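Long-range contacts in aldo-keto reductase family 1, member B4 (Aldose reductase) (Schistosoma japonicum, PDB 4HBK), which probably catalyses the NADPH-dependent reduction of aldoses and related carbonyl compounds to the corresponding alcohols: residues H144-L149 against S193-R198; L166-H171 against S333-Y338; P170-W175 against I200-E205; Q215-A220 against R325-L330. One frame throughout, in Å; residues are numbered along the deposited sequence.

How the contacts relate
The contacts join strand ends, loops and outer helices on the carboxyl-end side of the barrel. Contact 1 holds His-144, predicted to bind substrate, its side chain about 4 Å from those of Lys-111 and Tyr-82, the predicted proton donor. Contacts 2 and 3 lie outward of it, their centres about 9 and 10 Å away, and share Pro-170 and His-171. His-171 ties them to contact 1, with NE2 2.7 Å from Pro-146 O, while Arg-198 of contact 1 forms a salt bridge with Glu-337 of contact 2. Contact 4, centred about 12 Å from contact 1, follows on the next strand, Asn-194 N lying 3.0 Å from Gln-215 O. The C-terminal tail supplies one segment to contacts 2 and 4.

Contact 1 (H144-L149 against S193-R198); sequences HWPVPL and SNFNKR
Asn-194 lays its side-chain amide over one face of the Trp-145 indole, the two planes only 17° apart. ND2 stands over the centre of the ring system, 3.4 Å from Trp-145 CE2, while Asn-194 CB rests near the CE3-CZ3 edge of the six-membered ring, 3.5 Å from Trp-145 CE3. With CG anti to its own carbonyl carbon (chi1 -60°), Asn-194 can reach past the indole to the main chain: ND2 donates to His-144 O over 3.1 Å, nearly in line with the carbonyl bond. The other end of the amide, OD1, is hydrogen-bonded to Tyr-241 OH, so both ends are held and its rotation is fixed. Ser-193 CB packs on the same His-144 carbonyl oxygen. One step further, Pro-146 presents CB to the middle of the Phe-195 ring in a CH-pi contact, 3.9 Å from the ring centroid and 11° off its normal. Pro-146 CG also presses against the main chain, 3.1 Å from Asn-194 O. Every touching residue is buried. Two loops that leave neighbouring parallel strands, 138-143 and 187-193, are thus locked together at the carboxyl end of an aldo-keto reductase (beta/alpha)8 barrel, beside the predicted active site.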
# COMPACT_ATOMS: atom_id res chain seq x y z
N HIS A 144 -4.84 -7.03 -4.16
CA HIS A 144 -4.09 -5.99 -4.88
C HIS A 144 -4.98 -5.10 -5.76
O HIS A 144 -4.77 -3.89 -5.82
CB HIS A 144 -2.98 -6.61 -5.71
CG HIS A 144 -1.80 -5.70 -5.92
ND1 HIS A 144 -0.50 -6.15 -5.82
CD2 HIS A 144 -1.73 -4.39 -6.25
CE1 HIS A 144 0.32 -5.15 -6.07
NE2 HIS A 144 -0.40 -4.07 -6.34
N TRP A 145 -5.96 -5.72 -6.43
CA TRP A 145 -6.91 -5.06 -7.33
C TRP A 145 -8.24 -5.79 -7.20
O TRP A 145 -8.27 -6.94 -6.77
CB TRP A 145 -6.43 -5.14 -8.80
CG TRP A 145 -5.25 -4.26 -9.11
CD1 TRP A 145 -3.93 -4.61 -9.07
CD2 TRP A 145 -5.29 -2.88 -9.51
NE1 TRP A 145 -3.14 -3.53 -9.41
CE2 TRP A 145 -3.95 -2.46 -9.69
CE3 TRP A 145 -6.32 -1.97 -9.74
CZ2 TRP A 145 -3.62 -1.16 -10.07
CZ3 TRP A 145 -5.99 -0.67 -10.11
CH2 TRP A 145 -4.65 -0.28 -10.27
N PRO A 146 -9.35 -5.12 -7.57
CA PRO A 146 -10.68 -5.73 -7.72
C PRO A 146 -10.90 -6.44 -9.07
O PRO A 146 -12.02 -6.89 -9.36
CB PRO A 146 -11.64 -4.54 -7.62
CG PRO A 146 -10.78 -3.29 -7.68
CD PRO A 146 -9.35 -3.68 -7.85
N VAL A 147 -9.84 -6.55 -9.87
CA VAL A 147 -9.96 -7.13 -11.22
C VAL A 147 -9.18 -8.44 -11.38
O VAL A 147 -7.97 -8.43 -11.55
CB VAL A 147 -9.46 -6.14 -12.30
CG1 VAL A 147 -9.49 -6.80 -13.69
CG2 VAL A 147 -10.30 -4.86 -12.28
N PRO A 148 -9.88 -9.58 -11.33
CA PRO A 148 -9.15 -10.84 -11.45
C PRO A 148 -8.63 -11.07 -12.87
O PRO A 148 -9.23 -10.61 -13.83
CB PRO A 148 -10.20 -11.90 -11.05
CG PRO A 148 -11.51 -11.23 -11.20
CD PRO A 148 -11.29 -9.77 -10.95
N LEU A 149 -7.52 -11.79 -12.97
CA LEU A 149 -6.88 -12.12 -14.23
C LEU A 149 -6.76 -13.63 -14.31
O LEU A 149 -6.72 -14.31 -13.26
CB LEU A 149 -5.49 -11.49 -14.29
CG LEU A 149 -5.32 -10.14 -15.01
CD1 LEU A 149 -6.56 -9.29 -14.97
CD2 LEU A 149 -4.13 -9.39 -14.44
N SER A 193 -6.87 -3.15 -1.84
CA SER A 193 -6.09 -2.18 -2.59
C SER A 193 -6.82 -1.80 -3.87
O SER A 193 -7.31 -2.67 -4.58
CB SER A 193 -4.70 -2.73 -2.91
OG SER A 193 -3.93 -1.78 -3.63
N ASN A 194 -6.91 -0.50 -4.16
CA ASN A 194 -7.57 -0.04 -5.37
C ASN A 194 -9.04 -0.45 -5.50
O ASN A 194 -9.52 -0.67 -6.62
CB ASN A 194 -6.81 -0.52 -6.62
CG ASN A 194 -5.37 -0.01 -6.65
OD1 ASN A 194 -5.12 1.20 -6.64
ND2 ASN A 194 -4.42 -0.94 -6.68
N PHE A 195 -9.74 -0.57 -4.37
CA PHE A 195 -11.17 -0.83 -4.41
C PHE A 195 -11.89 0.50 -4.31
O PHE A 195 -11.39 1.40 -3.66
CB PHE A 195 -11.60 -1.74 -3.25
CG PHE A 195 -11.43 -3.20 -3.52
CD1 PHE A 195 -10.19 -3.71 -3.89
CD2 PHE A 195 -12.49 -4.07 -3.39
CE1 PHE A 195 -10.02 -5.05 -4.14
CE2 PHE A 195 -12.33 -5.43 -3.65
CZ PHE A 195 -11.10 -5.91 -4.02
N ASN A 196 -13.05 0.62 -4.94
CA ASN A 196 -13.83 1.86 -4.81
C ASN A 196 -14.89 1.72 -3.71
O ASN A 196 -15.01 0.65 -3.10
CB ASN A 196 -14.44 2.31 -6.15
CG ASN A 196 -15.49 1.34 -6.69
OD1 ASN A 196 -16.15 0.61 -5.94
ND2 ASN A 196 -15.66 1.36 -8.00
N LYS A 197 -15.65 2.79 -3.46
CA LYS A 197 -16.61 2.80 -2.36
C LYS A 197 -17.61 1.64 -2.47
O LYS A 197 -17.80 0.88 -1.51
CB LYS A 197 -17.37 4.13 -2.30
CG LYS A 197 -18.51 4.14 -1.28
CD LYS A 197 -19.18 5.51 -1.22
CE LYS A 197 -20.44 5.49 -0.34
NZ LYS A 197 -21.16 6.80 -0.34
N ARG A 198 -18.23 1.54 -3.64
CA ARG A 198 -19.20 0.50 -3.97
C ARG A 198 -18.65 -0.88 -3.62
O ARG A 198 -19.32 -1.68 -2.97
CB ARG A 198 -19.48 0.54 -5.48
CG ARG A 198 -20.86 0.12 -5.95
CD ARG A 198 -20.84 -0.32 -7.43
NE ARG A 198 -20.22 -1.65 -7.55
CZ ARG A 198 -19.12 -1.94 -8.24
NH1 ARG A 198 -18.47 -1.00 -8.92
NH2 ARG A 198 -18.66 -3.19 -8.24

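Contact 2 (L166-H171 against S333-Y338); sequences LDNVPH and SGHQEY
The backbones of Leu-166 and His-335 run well apart, 7.3 Å between their CA atoms, with a type I beta turn from His-335 to Tyr-338, of which His-335 and Glu-337 face residues 166-171. This joins the long loop after barrel strand 138-143 to the C-terminal tail of the (beta/alpha)8 fold, near the protein surface. His-335 joins the two loops by its ring edge. Its chi1 of -163° sets CG opposite the backbone N and sends the ring toward the other loop, where NE2 donates to Asp-167 O over 2.9 Å, the acceptor close to the imidazole plane. At the other ring nitrogen, ND1 accepts a nearly straight bond (168°) from Glu-337 N, 2.8 Å away and inside the turn. Gripped at both nitrogens, the ring cannot readily flip, and this pattern is consistent with a neutral imidazole protonated on NE2. Leu-166 closes part of the ring's rim, its CG 3.7 Å from His-335 CD2. Farther along, Glu-337 folds its bent chain against His-171, whose NE2 is hydrogen-bonded to Pro-146 O, while Glu-337 OE1 is drawn to Arg-198 in a salt bridge. The imidazole and carboxylate planes stand 69° apart there, with His-171 CE1 3.4 Å from Glu-337 OE1.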
# COMPACT_ATOMS: atom_id res chain seq x y z
N LEU A 166 -8.83 -11.58 -18.87
CA LEU A 166 -9.62 -11.31 -17.67
C LEU A 166 -10.20 -12.59 -17.07
O LEU A 166 -10.35 -13.60 -17.75
CB LEU A 166 -10.75 -10.34 -18.00
CG LEU A 166 -10.46 -8.83 -17.99
CD1 LEU A 166 -8.99 -8.51 -17.94
CD2 LEU A 166 -11.13 -8.13 -19.17
N ASP A 167 -10.53 -12.54 -15.78
CA ASP A 167 -11.24 -13.63 -15.13
C ASP A 167 -12.43 -13.06 -14.36
O ASP A 167 -12.50 -11.85 -14.15
CB ASP A 167 -10.30 -14.44 -14.22
CG ASP A 167 -10.89 -15.80 -13.83
OD1 ASP A 167 -11.94 -16.18 -14.40
OD2 ASP A 167 -10.31 -16.49 -12.96
N ASN A 168 -13.37 -13.91 -13.97
CA ASN A 168 -14.52 -13.46 -13.19
C ASN A 168 -14.60 -14.18 -11.84
O ASN A 168 -14.87 -15.38 -11.79
CB ASN A 168 -15.82 -13.67 -13.97
CG ASN A 168 -15.82 -12.95 -15.30
OD1 ASN A 168 -14.99 -12.07 -15.55
ND2 ASN A 168 -16.77 -13.30 -16.17
N VAL A 169 -14.37 -13.44 -10.76
CA VAL A 169 -14.38 -14.02 -9.42
C VAL A 169 -14.99 -13.04 -8.44
O VAL A 169 -14.43 -11.97 -8.22
CB VAL A 169 -12.96 -14.34 -8.92
CG1 VAL A 169 -13.04 -15.06 -7.58
CG2 VAL A 169 -12.19 -15.18 -9.95
N PRO A 170 -16.13 -13.40 -7.83
CA PRO A 170 -16.74 -12.43 -6.93
C PRO A 170 -15.79 -12.01 -5.81
O PRO A 170 -15.06 -12.83 -5.24
CB PRO A 170 -17.96 -13.18 -6.38
CG PRO A 170 -18.28 -14.18 -7.46
CD PRO A 170 -16.93 -14.63 -7.94
N HIS A 171 -15.80 -10.73 -5.50
CA HIS A 171 -14.97 -10.21 -4.43
C HIS A 171 -15.17 -10.94 -3.12
O HIS A 171 -14.21 -11.25 -2.42
CB HIS A 171 -15.18 -8.71 -4.28
CG HIS A 171 -14.73 -7.93 -5.47
ND1 HIS A 171 -15.27 -6.71 -5.82
CD2 HIS A 171 -13.79 -8.21 -6.41
CE1 HIS A 171 -14.67 -6.27 -6.92
NE2 HIS A 171 -13.77 -7.16 -7.29
N SER A 333 -9.68 -1.73 -17.97
CA SER A 333 -10.84 -0.84 -17.95
C SER A 333 -12.07 -1.50 -18.53
O SER A 333 -13.17 -0.97 -18.42
CB SER A 333 -10.54 0.47 -18.70
OG SER A 333 -10.32 0.24 -20.09
N GLY A 334 -11.89 -2.66 -19.14
CA GLY A 334 -13.01 -3.34 -19.76
C GLY A 334 -13.73 -4.25 -18.80
O GLY A 334 -14.82 -4.75 -19.10
N HIS A 335 -13.14 -4.48 -17.63
CA HIS A 335 -13.72 -5.41 -16.68
C HIS A 335 -14.87 -4.78 -15.93
O HIS A 335 -14.86 -3.59 -15.64
CB HIS A 335 -12.66 -5.89 -15.69
CG HIS A 335 -13.06 -7.12 -14.93
ND1 HIS A 335 -13.78 -7.06 -13.75
CD2 HIS A 335 -12.85 -8.43 -15.19
CE1 HIS A 335 -13.97 -8.30 -13.31
NE2 HIS A 335 -13.42 -9.14 -14.16
N GLN A 336 -15.85 -5.61 -15.62
CA GLN A 336 -16.99 -5.24 -14.79
C GLN A 336 -16.55 -4.51 -13.52
O GLN A 336 -17.19 -3.53 -13.10
CB GLN A 336 -17.77 -6.50 -14.41
CG GLN A 336 -18.94 -6.25 -13.48
CD GLN A 336 -20.15 -5.70 -14.21
OE1 GLN A 336 -21.01 -5.05 -13.61
NE2 GLN A 336 -20.23 -5.96 -15.50
N GLU A 337 -15.46 -4.96 -12.91
CA GLU A 337 -15.05 -4.39 -11.62
C GLU A 337 -13.88 -3.42 -11.74
O GLU A 337 -13.19 -3.16 -10.75
CB GLU A 337 -14.69 -5.50 -10.62
CG GLU A 337 -15.83 -6.44 -10.29
CD GLU A 337 -16.97 -5.72 -9.63
OE1 GLU A 337 -16.74 -4.63 -9.05
OE2 GLU A 337 -18.11 -6.22 -9.70
N TYR A 338 -13.64 -2.89 -12.93
CA TYR A 338 -12.62 -1.86 -13.06
C TYR A 338 -13.05 -0.74 -12.12
O TYR A 338 -14.19 -0.31 -12.17
CB TYR A 338 -12.51 -1.37 -14.50
CG TYR A 338 -11.56 -0.22 -14.67
CD1 TYR A 338 -10.19 -0.42 -14.61
CD2 TYR A 338 -12.03 1.08 -14.88
CE1 TYR A 338 -9.31 0.63 -14.75
CE2 TYR A 338 -11.15 2.14 -15.02
CZ TYR A 338 -9.80 1.90 -14.95
OH TYR A 338 -8.92 2.95 -15.10

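Contact 3 (P170-W175 against I200-E205); sequences PHEDTW and IQNILE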
# COMPACT_ATOMS: atom_id res chain seq x y z
N PRO A 170 -16.13 -13.40 -7.83
CA PRO A 170 -16.74 -12.43 -6.93
C PRO A 170 -15.79 -12.01 -5.81
O PRO A 170 -15.06 -12.83 -5.24
CB PRO A 170 -17.96 -13.18 -6.38
CG PRO A 170 -18.28 -14.18 -7.46
CD PRO A 170 -16.93 -14.63 -7.94
N HIS A 171 -15.80 -10.73 -5.50
CA HIS A 171 -14.97 -10.21 -4.43
C HIS A 171 -15.17 -10.94 -3.12
O HIS A 171 -14.21 -11.25 -2.42
CB HIS A 171 -15.18 -8.71 -4.28
CG HIS A 171 -14.73 -7.93 -5.47
ND1 HIS A 171 -15.27 -6.71 -5.82
CD2 HIS A 171 -13.79 -8.21 -6.41
CE1 HIS A 171 -14.67 -6.27 -6.92
NE2 HIS A 171 -13.77 -7.16 -7.29
N GLU A 172 -16.43 -11.24 -2.78
CA GLU A 172 -16.73 -11.87 -1.50
C GLU A 172 -16.20 -13.29 -1.40
O GLU A 172 -15.91 -13.77 -0.29
CB GLU A 172 -18.23 -11.81 -1.17
CG GLU A 172 -19.16 -12.45 -2.21
CD GLU A 172 -19.56 -11.49 -3.34
OE1 GLU A 172 -18.84 -10.50 -3.58
OE2 GLU A 172 -20.60 -11.73 -3.99
N ASP A 173 -16.05 -13.96 -2.54
CA ASP A 173 -15.50 -15.31 -2.56
C ASP A 173 -13.99 -15.32 -2.29
O ASP A 173 -13.49 -16.17 -1.55
CB ASP A 173 -15.78 -16.00 -3.90
CG ASP A 173 -17.27 -16.22 -4.16
OD1 ASP A 173 -18.10 -15.94 -3.26
OD2 ASP A 173 -17.60 -16.68 -5.26
N THR A 174 -13.26 -14.39 -2.89
CA THR A 174 -11.84 -14.27 -2.59
C THR A 174 -11.69 -13.90 -1.12
O THR A 174 -10.84 -14.44 -0.42
CB THR A 174 -11.16 -13.22 -3.45
OG1 THR A 174 -11.34 -13.54 -4.84
CG2 THR A 174 -9.65 -13.17 -3.15
N TRP A 175 -12.55 -13.01 -0.65
CA TRP A 175 -12.44 -12.53 0.72
C TRP A 175 -12.61 -13.66 1.73
O TRP A 175 -11.95 -13.68 2.76
CB TRP A 175 -13.44 -11.41 1.01
CG TRP A 175 -13.21 -10.75 2.33
CD1 TRP A 175 -13.92 -10.96 3.48
CD2 TRP A 175 -12.20 -9.78 2.64
NE1 TRP A 175 -13.41 -10.17 4.49
CE2 TRP A 175 -12.36 -9.44 4.01
CE3 TRP A 175 -11.17 -9.17 1.91
CZ2 TRP A 175 -11.54 -8.51 4.64
CZ3 TRP A 175 -10.36 -8.26 2.54
CH2 TRP A 175 -10.54 -7.94 3.90
N ILE A 200 -16.04 -1.70 -1.70
CA ILE A 200 -15.81 -1.84 -0.26
C ILE A 200 -17.14 -2.10 0.48
O ILE A 200 -17.22 -3.00 1.32
CB ILE A 200 -15.12 -0.59 0.31
CG1 ILE A 200 -13.77 -0.37 -0.37
CG2 ILE A 200 -15.00 -0.70 1.85
CD1 ILE A 200 -13.11 0.98 -0.08
N GLN A 201 -18.17 -1.33 0.16
CA GLN A 201 -19.50 -1.55 0.73
C GLN A 201 -19.86 -3.02 0.63
O GLN A 201 -20.24 -3.63 1.62
CB GLN A 201 -20.55 -0.69 0.02
CG GLN A 201 -20.57 0.77 0.48
CD GLN A 201 -21.48 1.66 -0.38
OE1 GLN A 201 -21.53 1.52 -1.60
NE2 GLN A 201 -22.20 2.57 0.26
N ASN A 202 -19.73 -3.59 -0.56
CA ASN A 202 -20.08 -4.98 -0.78
C ASN A 202 -19.27 -5.95 0.07
O ASN A 202 -19.81 -6.92 0.60
CB ASN A 202 -19.91 -5.35 -2.26
CG ASN A 202 -20.18 -6.82 -2.51
OD1 ASN A 202 -21.32 -7.27 -2.41
ND2 ASN A 202 -19.14 -7.58 -2.85
N ILE A 203 -17.96 -5.71 0.19
CA ILE A 203 -17.12 -6.54 1.04
C ILE A 203 -17.63 -6.47 2.49
O ILE A 203 -17.75 -7.50 3.16
CB ILE A 203 -15.64 -6.08 1.01
CG1 ILE A 203 -14.95 -6.54 -0.28
CG2 ILE A 203 -14.89 -6.62 2.22
CD1 ILE A 203 -14.65 -8.00 -0.31
N LEU A 204 -17.93 -5.27 2.96
CA LEU A 204 -18.36 -5.07 4.35
C LEU A 204 -19.74 -5.68 4.61
O LEU A 204 -20.04 -6.09 5.73
CB LEU A 204 -18.40 -3.59 4.71
CG LEU A 204 -17.08 -2.88 4.98
CD1 LEU A 204 -17.30 -1.38 4.98
CD2 LEU A 204 -16.52 -3.35 6.31
N GLU A 205 -20.56 -5.73 3.57
CA GLU A 205 -21.90 -6.29 3.67
C GLU A 205 -21.87 -7.82 3.82
O GLU A 205 -22.79 -8.41 4.38
CB GLU A 205 -22.74 -5.88 2.45
CG GLU A 205 -24.08 -5.23 2.78
CD GLU A 205 -25.10 -6.21 3.35
OE1 GLU A 205 -25.05 -6.50 4.57
OE2 GLU A 205 -25.96 -6.70 2.57
O HOH W 1 -17.00 -5.74 -3.96
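His-171, in the first turn of helix 171-183, meets helix 197-206 through its CB, which lies 4.1 Å from Ile-203 CD1. Its ring turns away from that methyl and is linked to the other helix by a water instead: ND1 is 2.7 Å from water 1, which lies in the ring plane and accepts a hydrogen bond from Asn-202 ND2. With NE2 taken by Pro-146 O, the water holds the other nitrogen. Glu-172 follows with CG wedged between its backbone N and carbonyl carbon (chi1 57°) and a second bend at chi2, a course that swings the carboxylate across to the neighbouring helix. There Asn-202 ND2 donates to Glu-172 OE1 over 3.0 Å; the acceptor lies in the amide plane, whereas the donor approaches from above the carboxylate. The same amide nitrogen therefore serves both Glu-172 and water 1. One turn beyond His-171, Trp-175 completes the apolar half. Ile-203 lies across it, with CG2 over the centre of the indole, 4.2 Å from the centroid of the five-membered ring in a CH-pi contact, and CD1 3.9 Å from Trp-175 CB. Indole NE1 is hydrogen-bonded to Ile-209 O, which fixes the ring's setting, and the indole also packs on Ile-190 and Leu-192 of strand 187-193. The axes of 171-175 and 200-205 approach to 9.7 Å, crossing at -52°. Two successive outer helices packing together over the strand between them form a helix-strand-helix unit of the (beta/alpha)8 barrel.

Contact 4 (Q215-A220 against R325-L330); sequences QIEIHA and RQFTLL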
# COMPACT_ATOMS: atom_id res chain seq x y z
N GLN A 215 -5.56 0.54 0.69
CA GLN A 215 -4.40 1.21 0.11
C GLN A 215 -4.79 1.71 -1.27
O GLN A 215 -5.27 0.94 -2.10
CB GLN A 215 -3.17 0.28 0.02
CG GLN A 215 -1.92 0.96 -0.57
CD GLN A 215 -0.65 0.09 -0.56
OE1 GLN A 215 0.00 -0.06 -1.59
NE2 GLN A 215 -0.30 -0.47 0.60
N ILE A 216 -4.60 3.00 -1.51
CA ILE A 216 -5.03 3.64 -2.75
C ILE A 216 -4.07 4.77 -3.05
O ILE A 216 -3.32 5.20 -2.17
CB ILE A 216 -6.44 4.25 -2.60
CG1 ILE A 216 -6.56 4.97 -1.24
CG2 ILE A 216 -7.51 3.19 -2.77
CD1 ILE A 216 -7.91 5.68 -1.01
N GLU A 217 -4.10 5.27 -4.29
CA GLU A 217 -3.29 6.42 -4.67
C GLU A 217 -3.79 7.68 -3.99
O GLU A 217 -4.95 8.07 -4.14
CB GLU A 217 -3.30 6.61 -6.19
CG GLU A 217 -2.73 7.95 -6.66
CD GLU A 217 -2.79 8.10 -8.17
OE1 GLU A 217 -3.20 7.14 -8.86
OE2 GLU A 217 -2.41 9.18 -8.68
N ILE A 218 -2.90 8.32 -3.24
CA ILE A 218 -3.22 9.57 -2.56
C ILE A 218 -1.99 10.47 -2.50
O ILE A 218 -0.90 10.06 -2.07
CB ILE A 218 -3.75 9.33 -1.12
CG1 ILE A 218 -4.77 8.18 -1.08
CG2 ILE A 218 -4.38 10.60 -0.55
CD1 ILE A 218 -5.23 7.86 0.34
N HIS A 219 -2.16 11.71 -2.95
CA HIS A 219 -1.10 12.71 -2.86
C HIS A 219 -1.69 14.08 -3.18
O HIS A 219 -2.87 14.19 -3.55
CB HIS A 219 0.05 12.37 -3.81
CG HIS A 219 -0.40 12.08 -5.20
ND1 HIS A 219 -0.65 13.07 -6.12
CD2 HIS A 219 -0.69 10.91 -5.82
CE1 HIS A 219 -1.05 12.53 -7.26
NE2 HIS A 219 -1.09 11.22 -7.10
N ALA A 220 -0.88 15.12 -3.03
CA ALA A 220 -1.39 16.47 -3.14
C ALA A 220 -2.02 16.75 -4.50
O ALA A 220 -2.86 17.63 -4.61
CB ALA A 220 -0.29 17.48 -2.83
N ARG A 325 -5.68 11.44 -11.58
CA ARG A 325 -5.20 10.12 -11.23
C ARG A 325 -3.98 9.74 -12.05
O ARG A 325 -4.02 9.78 -13.28
CB ARG A 325 -6.30 9.08 -11.46
CG ARG A 325 -6.02 7.76 -10.77
CD ARG A 325 -7.11 6.72 -11.04
NE ARG A 325 -8.41 7.10 -10.49
CZ ARG A 325 -8.77 6.91 -9.22
NH1 ARG A 325 -7.91 6.38 -8.35
NH2 ARG A 325 -9.99 7.26 -8.82
N GLN A 326 -2.90 9.35 -11.37
CA GLN A 326 -1.69 8.93 -12.08
C GLN A 326 -1.69 7.44 -12.44
O GLN A 326 -1.14 7.04 -13.47
CB GLN A 326 -0.43 9.26 -11.27
CG GLN A 326 -0.39 10.67 -10.70
CD GLN A 326 -0.47 11.74 -11.78
OE1 GLN A 326 -1.27 12.68 -11.68
NE2 GLN A 326 0.37 11.62 -12.80
N PHE A 327 -2.28 6.61 -11.58
CA PHE A 327 -2.26 5.17 -11.80
C PHE A 327 -3.64 4.64 -12.18
O PHE A 327 -4.48 4.42 -11.32
CB PHE A 327 -1.68 4.44 -10.59
CG PHE A 327 -0.26 4.83 -10.29
CD1 PHE A 327 0.80 4.16 -10.87
CD2 PHE A 327 0.01 5.91 -9.46
CE1 PHE A 327 2.11 4.56 -10.61
CE2 PHE A 327 1.31 6.31 -9.20
CZ PHE A 327 2.36 5.63 -9.77
N THR A 328 -3.83 4.45 -13.48
CA THR A 328 -5.14 4.18 -14.06
C THR A 328 -5.30 2.75 -14.57
O THR A 328 -6.42 2.33 -14.85
CB THR A 328 -5.43 5.16 -15.20
OG1 THR A 328 -4.40 5.04 -16.19
CG2 THR A 328 -5.49 6.59 -14.70
N LEU A 329 -4.19 2.04 -14.75
CA LEU A 329 -4.21 0.69 -15.31
C LEU A 329 -5.33 0.46 -16.36
O LEU A 329 -6.16 -0.43 -16.21
CB LEU A 329 -4.35 -0.33 -14.18
CG LEU A 329 -3.57 -1.65 -14.22
CD1 LEU A 329 -3.55 -2.31 -15.60
CD2 LEU A 329 -2.17 -1.42 -13.72
N LEU A 330 -5.33 1.25 -17.44
CA LEU A 330 -6.41 1.22 -18.43
C LEU A 330 -6.61 -0.13 -19.08
O LEU A 330 -7.69 -0.40 -19.59
CB LEU A 330 -6.15 2.25 -19.51
CG LEU A 330 -6.24 3.71 -19.09
CD1 LEU A 330 -5.83 4.61 -20.24
CD2 LEU A 330 -7.64 4.04 -18.61
O HOH W 2 -5.26 5.23 -8.81
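Glu-217, the last residue of barrel strand 213-217, clamps two successive backbone amides of the C-terminal tail with its carboxylate, fastening that tail to the carboxyl end of the (beta/alpha)8 barrel. The fully extended side chain (chi1 168°, chi2 -179°) carries the charge straight to the tail. OE2 takes Gln-326 N over 2.7 Å on its syn lone pair, and OE1 takes Phe-327 N over 2.9 Å, also from the syn side but tilted out of the carboxylate plane. His-219, just past the strand end, holds the group on the side away from OE1: its NE2 donates to the anti lone pair of Glu-217 OE2 over 2.9 Å, a His-carboxylate hydrogen bond. With so many donors converging on it, the buried carboxylate probably stays ionised. Around this tight centre the packing is thinner and more exposed. Gln-326 lends CG to the imidazole, 3.7 Å from His-219 NE2, and Phe-327 turns a ring edge to the carboxylate, its CD2 3.5 Å from Glu-217 OE1. The Arg-325 guanidinium makes a cation-pi contact with Phe-340 and is linked to Glu-217 by one water: water 2 accepts from Arg-325 NH1 and donates to Phe-327 O and, over 2.8 Å, to Glu-217 OE1.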